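Local coordinates for protein cpftsy (Physcomitrella patens, PDB 4AK9) that probably acts as the chloroplast signal recognition particle receptor, a SIMIBI-class GTPase that takes part in protein targeting during chloroplast biogenesis, at residues Y39-L42 and D43-E46; L82-G85 and P86-K89; I96-L99 and L100-V104; P306-A309 and Q310-V313. All blocks are in the same frame, centred on the assembly; numbering follows the deposited sequence.

Overall arrangement
The four contacts follow one another in series along the chain, and each is local, at the start or end of a helix. Contacts 1 and 2 lie together in the helical bundle, their centres 11 Å apart, at the entries of helices 45-58 and 85-101; Trp40 of contact 1 packs on Ile88 of contact 2. Contact 3 closes helix 85-101 about 21 Å from contact 2, centre to centre. There it meets contact 4, the start of helix 309-316 in the GTPase domain, with centres again 11 Å apart. Helix 85-101 thus runs from the far end of the bundle to the GTPase domain, and the 3-4 pair joins the two.

Contact 1 (Y39-L42 and D43-E46); sequences YWNL and DESE
Asn41 and Glu44 bond to each other across the turn that leads from helix 32-37 into helix 45-58 of the SRP54-type helical bundle, with Glu44 at the N-cap position. The polar interactions fall into two groups. In the first, the amide of Asn41 folds back over the turn: CG sits between the backbone N and the carbonyl carbon (chi1 61°), which brings OD1 within reach of two successive backbone amides. It accepts a nearly straight bond from Glu44 N at 2.9 Å and a weak one from Asp43 N at 3.0 Å. The other end of the same amide, ND2, donates to Glu44 OE1 at 2.9 Å. Glu44 OE1 lies in the amide plane of Asn41, whereas ND2 approaches from above the carboxylate plane, the two planes being turned 47° apart. Asn41 and Glu44 therefore grip each other twice, once through main chain and once through side chain, which fixes the rotation of the amide.

The second group is the indole of Trp40, whose ring also packs on Ile77 of helix 63-78. Ser45 is buried, and Trp40 NE1 donates to its OG, which lies 18° out of the ring plane; the bond is bent, and its 2.5 Å is unusually short, so the exact length is doubtful.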
# COMPACT_ATOMS: atom_id res chain seq x y z
N TYR A 39 -13.46 -4.56 -22.66
CA TYR A 39 -12.60 -4.00 -23.70
C TYR A 39 -11.53 -4.98 -24.15
O TYR A 39 -10.68 -4.64 -24.99
CB TYR A 39 -11.94 -2.69 -23.25
CG TYR A 39 -12.95 -1.60 -22.97
CD1 TYR A 39 -13.58 -0.94 -24.02
CD2 TYR A 39 -13.28 -1.25 -21.68
CE1 TYR A 39 -14.51 0.06 -23.77
CE2 TYR A 39 -14.20 -0.25 -21.41
CZ TYR A 39 -14.82 0.40 -22.47
OH TYR A 39 -15.74 1.39 -22.20
N TRP A 40 -11.55 -6.19 -23.58
CA TRP A 40 -10.51 -7.15 -23.90
C TRP A 40 -10.65 -7.73 -25.33
O TRP A 40 -11.74 -8.12 -25.76
CB TRP A 40 -10.44 -8.30 -22.90
CG TRP A 40 -9.27 -9.18 -23.18
CD1 TRP A 40 -7.98 -9.00 -22.76
CD2 TRP A 40 -9.25 -10.33 -24.05
NE1 TRP A 40 -7.18 -10.01 -23.26
CE2 TRP A 40 -7.93 -10.82 -24.07
CE3 TRP A 40 -10.24 -11.00 -24.80
CZ2 TRP A 40 -7.56 -11.96 -24.80
CZ3 TRP A 40 -9.87 -12.12 -25.53
CH2 TRP A 40 -8.55 -12.58 -25.54
N ASN A 41 -9.52 -7.76 -26.02
CA ASN A 41 -9.34 -8.48 -27.27
C ASN A 41 -7.85 -8.75 -27.42
O ASN A 41 -7.04 -8.21 -26.65
CB ASN A 41 -9.88 -7.66 -28.45
CG ASN A 41 -9.17 -6.34 -28.63
OD1 ASN A 41 -7.96 -6.30 -28.90
ND2 ASN A 41 -9.91 -5.24 -28.49
N LEU A 42 -7.47 -9.57 -28.40
CA LEU A 42 -6.09 -10.05 -28.50
C LEU A 42 -5.06 -8.99 -28.84
O LEU A 42 -3.88 -9.12 -28.49
CB LEU A 42 -6.01 -11.17 -29.55
CG LEU A 42 -6.54 -12.53 -29.13
CD1 LEU A 42 -6.65 -13.46 -30.37
CD2 LEU A 42 -5.65 -13.15 -28.07
N ASP A 43 -5.52 -7.96 -29.54
CA ASP A 43 -4.65 -6.87 -29.97
C ASP A 43 -4.26 -6.05 -28.76
O ASP A 43 -3.07 -5.76 -28.54
CB ASP A 43 -5.38 -5.98 -30.99
CG ASP A 43 -4.51 -4.85 -31.52
OD1 ASP A 43 -3.30 -5.07 -31.80
OD2 ASP A 43 -5.07 -3.73 -31.66
N GLU A 44 -5.26 -5.69 -27.97
CA GLU A 44 -5.02 -4.88 -26.78
C GLU A 44 -4.79 -5.73 -25.53
O GLU A 44 -4.74 -5.16 -24.43
CB GLU A 44 -6.17 -3.89 -26.58
CG GLU A 44 -6.16 -2.73 -27.59
CD GLU A 44 -7.54 -2.13 -27.84
OE1 GLU A 44 -8.32 -2.76 -28.60
OE2 GLU A 44 -7.84 -1.04 -27.30
N SER A 45 -4.62 -7.06 -25.69
CA SER A 45 -4.60 -7.94 -24.51
C SER A 45 -3.57 -7.45 -23.50
O SER A 45 -3.89 -7.21 -22.33
CB SER A 45 -4.31 -9.39 -24.85
OG SER A 45 -4.71 -10.20 -23.75
N GLU A 46 -2.35 -7.26 -23.97
CA GLU A 46 -1.26 -6.85 -23.08
C GLU A 46 -1.53 -5.53 -22.37
O GLU A 46 -1.22 -5.41 -21.17
CB GLU A 46 0.08 -6.85 -23.81
CG GLU A 46 0.52 -8.25 -24.24
CD GLU A 46 0.88 -9.17 -23.07
OE1 GLU A 46 -0.03 -9.55 -22.28
OE2 GLU A 46 2.07 -9.52 -22.93

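Contact 2 (L82-G85 and P86-K89); sequences LKSG and PQIK
Ser84 and Gln87 meet where the chain leaves the loop after helix 63-78 and turns into helix 85-101. Up to Ser84 the backbone is non-helical (psi 159° at that residue); from Gly85 onward it is helical, and the first i to i+4 bonds form at once, Ile88 N to Ser84 O at 3.0 Å and Lys89 N to Gly85 O at 2.9 Å. Pro86, in the first turn, has no amide hydrogen to offer, a position where a helix asks for none from its own backbone.

The Ser84 hydroxyl stands between its own backbone N and carbonyl carbon (chi1 80°) and accepts from Gln87 N at 3.1 Å. This is the N-cap bond of the helix, satisfying an amide of the first turn that has no carbonyl four residues before it within the helix. The side chain of Gln87 closes the arrangement from the other direction. Its extended chain lies past Ser84 OG, with CG 3.3 Å from that oxygen, and carries OE1 back to Lys83 N at 2.9 Å. The donor stands above the plane of the Gln87 amide carbonyl, 52° out of it. Gln87 thus gives its backbone N-H to the cap residue while its side chain accepts from the residue before it, which differs from a classical capping box.

On the side facing helix 63-78, Leu82 CD2 rests 3.5 Å from Gln87 O, and Leu82 CD1 lies 4.3 Å from Ile88 CG1. Leu82 and Ile88 both pack on Ile77 of that helix, while Ile88 also touches Trp40; Lys89 NZ forms a salt bridge with Asp34 OD1.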
# COMPACT_ATOMS: atom_id res chain seq x y z
N LEU A 82 -7.59 -19.27 -22.79
CA LEU A 82 -8.53 -18.20 -22.45
C LEU A 82 -8.80 -17.30 -23.67
O LEU A 82 -7.86 -16.78 -24.28
CB LEU A 82 -7.97 -17.34 -21.29
CG LEU A 82 -7.66 -18.02 -19.95
CD1 LEU A 82 -6.94 -17.00 -19.03
CD2 LEU A 82 -8.94 -18.53 -19.30
N LYS A 83 -10.07 -17.07 -23.99
CA LYS A 83 -10.43 -16.36 -25.23
C LYS A 83 -11.52 -15.35 -25.05
O LYS A 83 -12.12 -14.89 -26.03
CB LYS A 83 -10.92 -17.34 -26.29
CG LYS A 83 -9.92 -18.34 -26.73
CD LYS A 83 -10.58 -19.29 -27.69
CE LYS A 83 -9.67 -20.44 -28.00
NZ LYS A 83 -8.39 -19.95 -28.59
N SER A 84 -11.83 -15.02 -23.81
CA SER A 84 -12.88 -14.05 -23.60
C SER A 84 -12.72 -13.35 -22.25
O SER A 84 -12.04 -13.86 -21.35
CB SER A 84 -14.25 -14.72 -23.67
OG SER A 84 -14.56 -15.35 -22.45
N GLY A 85 -13.34 -12.18 -22.15
CA GLY A 85 -13.43 -11.44 -20.90
C GLY A 85 -13.93 -12.29 -19.73
O GLY A 85 -13.27 -12.37 -18.69
N PRO A 86 -15.12 -12.91 -19.89
CA PRO A 86 -15.65 -13.82 -18.87
C PRO A 86 -14.69 -14.94 -18.47
O PRO A 86 -14.62 -15.27 -17.26
CB PRO A 86 -16.89 -14.41 -19.55
CG PRO A 86 -17.36 -13.29 -20.42
CD PRO A 86 -16.11 -12.62 -20.94
N GLN A 87 -13.95 -15.50 -19.43
CA GLN A 87 -13.03 -16.60 -19.11
C GLN A 87 -11.84 -16.08 -18.31
O GLN A 87 -11.31 -16.78 -17.44
CB GLN A 87 -12.54 -17.30 -20.38
CG GLN A 87 -13.58 -18.20 -21.04
CD GLN A 87 -13.14 -18.65 -22.43
OE1 GLN A 87 -11.95 -18.87 -22.69
NE2 GLN A 87 -14.11 -18.78 -23.32
N ILE A 88 -11.40 -14.87 -18.63
CA ILE A 88 -10.26 -14.26 -17.95
C ILE A 88 -10.65 -13.94 -16.50
O ILE A 88 -9.87 -14.18 -15.57
CB ILE A 88 -9.80 -13.00 -18.69
CG1 ILE A 88 -9.08 -13.41 -19.98
CG2 ILE A 88 -8.86 -12.15 -17.82
CD1 ILE A 88 -8.84 -12.24 -20.91
N LYS A 89 -11.88 -13.45 -16.34
CA LYS A 89 -12.45 -13.16 -15.03
C LYS A 89 -12.52 -14.41 -14.18
O LYS A 89 -12.14 -14.39 -13.01
CB LYS A 89 -13.86 -12.57 -15.20
CG LYS A 89 -14.60 -12.31 -13.88
CD LYS A 89 -13.80 -11.39 -12.97
CE LYS A 89 -14.67 -10.31 -12.33
NZ LYS A 89 -15.91 -10.84 -11.73

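Contact 3 (I96-L99 and L100-V104); sequences IFKL and LTERV
Residues 96-99 form the last regular turn of helix 85-101, which continues into 100-101 with weaker bonding and then unwinds: Leu100 N still reaches Ile96 O at 3.1 Å, whereas Lys98 O receives both Thr101 N and Glu102 N.

Thr101 is turned back on the helix. Its OG1 lies between the backbone N and the carbonyl carbon (chi1 54°), which lets the hydroxyl donate to Phe97 O at 2.7 Å. The methyl of the same side chain, CG2, lies over one face of the Phe97 ring, 4.1 Å from the centroid and 20° off the ring normal, a CH-pi contact. Hydroxyl and methyl of one threonine therefore hold the backbone and the ring of one phenylalanine.

Further round the helix, Ile96 and Leu100 run side by side, with Ile96 CG2 at 4.0 Å from Leu100 CD1, facing Val282 and Val285 of helix 280-288. On the outer surface the bent chain of Lys98 crosses that of Glu102 to form a salt bridge whose hydrogen bond is weak, Lys98 NZ to Glu102 OE1 at 3.3 Å, and the other carboxylate oxygen of Glu102 lies beside a methyl of Leu99.

As the helix ends, water takes over from the backbone: one molecule donates to Leu99 O and accepts from Arg103 N, replacing the direct bond of a further turn. The helix end is thus finished by a threonine hydroxyl and a water, which supply hydrogen bonds to carbonyls of the last turn, while the exposed ion pair probably adds only modest stability.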
# COMPACT_ATOMS: atom_id res chain seq x y z
N ILE A 96 -6.53 -16.57 -7.68
CA ILE A 96 -6.49 -16.00 -6.33
C ILE A 96 -6.81 -17.08 -5.31
O ILE A 96 -6.14 -17.20 -4.29
CB ILE A 96 -7.44 -14.78 -6.18
CG1 ILE A 96 -6.91 -13.65 -7.05
CG2 ILE A 96 -7.50 -14.34 -4.71
CD1 ILE A 96 -7.90 -12.51 -7.28
N PHE A 97 -7.81 -17.91 -5.60
CA PHE A 97 -8.09 -19.04 -4.73
C PHE A 97 -6.87 -19.96 -4.57
O PHE A 97 -6.56 -20.39 -3.47
CB PHE A 97 -9.29 -19.84 -5.25
CG PHE A 97 -9.60 -21.04 -4.42
CD1 PHE A 97 -10.32 -20.92 -3.25
CD2 PHE A 97 -9.14 -22.30 -4.79
CE1 PHE A 97 -10.59 -22.04 -2.47
CE2 PHE A 97 -9.42 -23.42 -4.02
CZ PHE A 97 -10.14 -23.28 -2.86
N LYS A 98 -6.18 -20.26 -5.66
CA LYS A 98 -5.00 -21.11 -5.57
C LYS A 98 -3.89 -20.51 -4.72
O LYS A 98 -3.30 -21.21 -3.90
CB LYS A 98 -4.48 -21.45 -6.97
CG LYS A 98 -5.42 -22.37 -7.69
CD LYS A 98 -4.95 -22.74 -9.08
CE LYS A 98 -3.69 -23.61 -9.06
NZ LYS A 98 -2.41 -22.84 -8.95
N LEU A 99 -3.61 -19.23 -4.92
CA LEU A 99 -2.58 -18.56 -4.14
C LEU A 99 -2.92 -18.63 -2.66
O LEU A 99 -2.01 -18.75 -1.83
CB LEU A 99 -2.47 -17.09 -4.52
CG LEU A 99 -1.75 -16.75 -5.81
CD1 LEU A 99 -1.45 -15.25 -5.79
CD2 LEU A 99 -0.46 -17.56 -5.90
N LEU A 100 -4.21 -18.58 -2.33
CA LEU A 100 -4.65 -18.60 -0.92
C LEU A 100 -4.57 -19.97 -0.25
O LEU A 100 -4.62 -20.08 0.97
CB LEU A 100 -6.07 -18.01 -0.76
CG LEU A 100 -6.20 -16.47 -0.90
CD1 LEU A 100 -7.70 -16.10 -1.13
CD2 LEU A 100 -5.67 -15.78 0.36
N THR A 101 -4.47 -21.02 -1.05
CA THR A 101 -4.66 -22.36 -0.52
C THR A 101 -3.56 -23.37 -0.85
O THR A 101 -3.43 -24.39 -0.17
CB THR A 101 -5.98 -22.96 -1.08
OG1 THR A 101 -5.94 -22.88 -2.52
CG2 THR A 101 -7.20 -22.19 -0.56
N GLU A 102 -2.81 -23.16 -1.93
CA GLU A 102 -1.89 -24.21 -2.39
C GLU A 102 -0.70 -24.48 -1.46
O GLU A 102 -0.17 -25.60 -1.45
CB GLU A 102 -1.37 -23.88 -3.79
CG GLU A 102 -0.40 -22.69 -3.79
CD GLU A 102 -0.27 -22.03 -5.16
OE1 GLU A 102 -0.69 -22.66 -6.17
OE2 GLU A 102 0.26 -20.89 -5.24
N ARG A 103 -0.27 -23.48 -0.68
CA ARG A 103 0.95 -23.61 0.10
C ARG A 103 0.71 -23.67 1.62
O ARG A 103 1.45 -24.35 2.35
CB ARG A 103 1.93 -22.47 -0.29
CG ARG A 103 3.10 -22.27 0.70
CD ARG A 103 4.11 -23.47 0.74
NE ARG A 103 5.26 -23.14 1.59
CZ ARG A 103 5.25 -23.26 2.91
NH1 ARG A 103 4.17 -23.72 3.53
NH2 ARG A 103 6.32 -22.93 3.64
N VAL A 104 -0.32 -22.99 2.12
CA VAL A 104 -0.48 -22.87 3.57
C VAL A 104 -1.15 -24.05 4.22
O VAL A 104 -1.86 -24.84 3.58
CB VAL A 104 -1.26 -21.57 3.97
CG1 VAL A 104 -0.38 -20.35 3.75
CG2 VAL A 104 -2.57 -21.48 3.17
O HOH W 1 -1.19 -20.81 0.10
O HOH W 2 0.60 -19.67 -2.47

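Contact 4 (P306-A309 and Q310-V313); sequences PFDA and QSFV
Asp308 OD2 and Ser311 meet at the entry into helix 309-316, with Asp308 as its N-cap. The carboxylate oxygen OD2 takes two donors from one residue: Ser311 N at 3.0 Å, the capping bond, and Ser311 OG at 2.8 Å. Both come on the anti side of the carboxylate, and neither lies quite in its plane. With CG anti to the backbone N (chi1 175°), the aspartate reaches forward over the first turn. Its second oxygen, OD1, is served by a water that donates to it at 2.9 Å and in turn accepts from Gln310 N at 3.0 Å. Two early amides of the helix are thus satisfied by one carboxylate, Ser311 N directly and Gln310 N through water, and the negative charge would be expected to interact favourably with the helix dipole. The next amides use ordinary helical carbonyls: Phe312 N donates to Asp308 O and Val313 N to Ala309 O.

Apart from these polar groups, Phe307 and Phe312 meet obliquely, with ring planes 50° apart and Phe307 CE1 at 3.6 Å from Phe312 CB. Phe307 packs on Val292 and Val295 of strand 292-296, Phe312 makes an edge-to-face contact with Phe23, and both rings touch Val281 of helix 280-288, while Ala309 and Phe312 lie against Leu100 of helix 85-101.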
# COMPACT_ATOMS: atom_id res chain seq x y z
N PRO A 306 -14.04 -16.60 10.91
CA PRO A 306 -13.00 -17.54 10.50
C PRO A 306 -12.78 -17.37 9.00
O PRO A 306 -13.74 -17.12 8.26
CB PRO A 306 -13.60 -18.91 10.82
CG PRO A 306 -15.11 -18.66 10.85
CD PRO A 306 -15.26 -17.28 11.40
N PHE A 307 -11.54 -17.48 8.54
CA PHE A 307 -11.25 -17.25 7.15
C PHE A 307 -11.54 -18.47 6.28
O PHE A 307 -11.25 -19.61 6.64
CB PHE A 307 -9.79 -16.82 6.97
CG PHE A 307 -9.45 -16.40 5.57
CD1 PHE A 307 -9.86 -15.18 5.09
CD2 PHE A 307 -8.73 -17.25 4.74
CE1 PHE A 307 -9.57 -14.78 3.77
CE2 PHE A 307 -8.42 -16.86 3.45
CZ PHE A 307 -8.85 -15.63 2.97
N ASP A 308 -12.13 -18.24 5.11
CA ASP A 308 -12.25 -19.30 4.11
C ASP A 308 -11.96 -18.69 2.74
O ASP A 308 -12.56 -17.68 2.37
CB ASP A 308 -13.66 -19.89 4.11
CG ASP A 308 -13.86 -20.90 3.01
OD1 ASP A 308 -13.25 -21.99 3.10
OD2 ASP A 308 -14.61 -20.62 2.05
N ALA A 309 -11.03 -19.30 2.01
CA ALA A 309 -10.53 -18.72 0.76
C ALA A 309 -11.64 -18.57 -0.29
O ALA A 309 -11.77 -17.56 -0.93
CB ALA A 309 -9.41 -19.58 0.22
N GLN A 310 -12.45 -19.61 -0.46
CA GLN A 310 -13.55 -19.46 -1.42
C GLN A 310 -14.54 -18.33 -1.06
O GLN A 310 -14.93 -17.55 -1.92
CB GLN A 310 -14.26 -20.79 -1.66
CG GLN A 310 -15.13 -20.78 -2.91
CD GLN A 310 -14.35 -20.42 -4.17
OE1 GLN A 310 -13.44 -21.14 -4.59
NE2 GLN A 310 -14.71 -19.28 -4.78
N SER A 311 -14.93 -18.25 0.21
CA SER A 311 -15.86 -17.19 0.64
C SER A 311 -15.26 -15.82 0.42
O SER A 311 -15.96 -14.88 0.04
CB SER A 311 -16.16 -17.34 2.13
OG SER A 311 -16.58 -18.67 2.39
N PHE A 312 -13.96 -15.70 0.68
CA PHE A 312 -13.29 -14.43 0.51
C PHE A 312 -13.30 -14.03 -0.96
O PHE A 312 -13.61 -12.87 -1.31
CB PHE A 312 -11.85 -14.54 1.03
CG PHE A 312 -10.99 -13.35 0.75
CD1 PHE A 312 -11.13 -12.18 1.48
CD2 PHE A 312 -10.03 -13.40 -0.27
CE1 PHE A 312 -10.31 -11.06 1.19
CE2 PHE A 312 -9.21 -12.28 -0.56
CZ PHE A 312 -9.36 -11.12 0.20
N VAL A 313 -12.98 -14.98 -1.84
CA VAL A 313 -12.91 -14.65 -3.26
C VAL A 313 -14.31 -14.25 -3.75
O VAL A 313 -14.47 -13.27 -4.50
CB VAL A 313 -12.34 -15.83 -4.10
CG1 VAL A 313 -12.45 -15.51 -5.60
CG2 VAL A 313 -10.87 -16.09 -3.72
O HOH W 3 -12.22 -22.42 0.44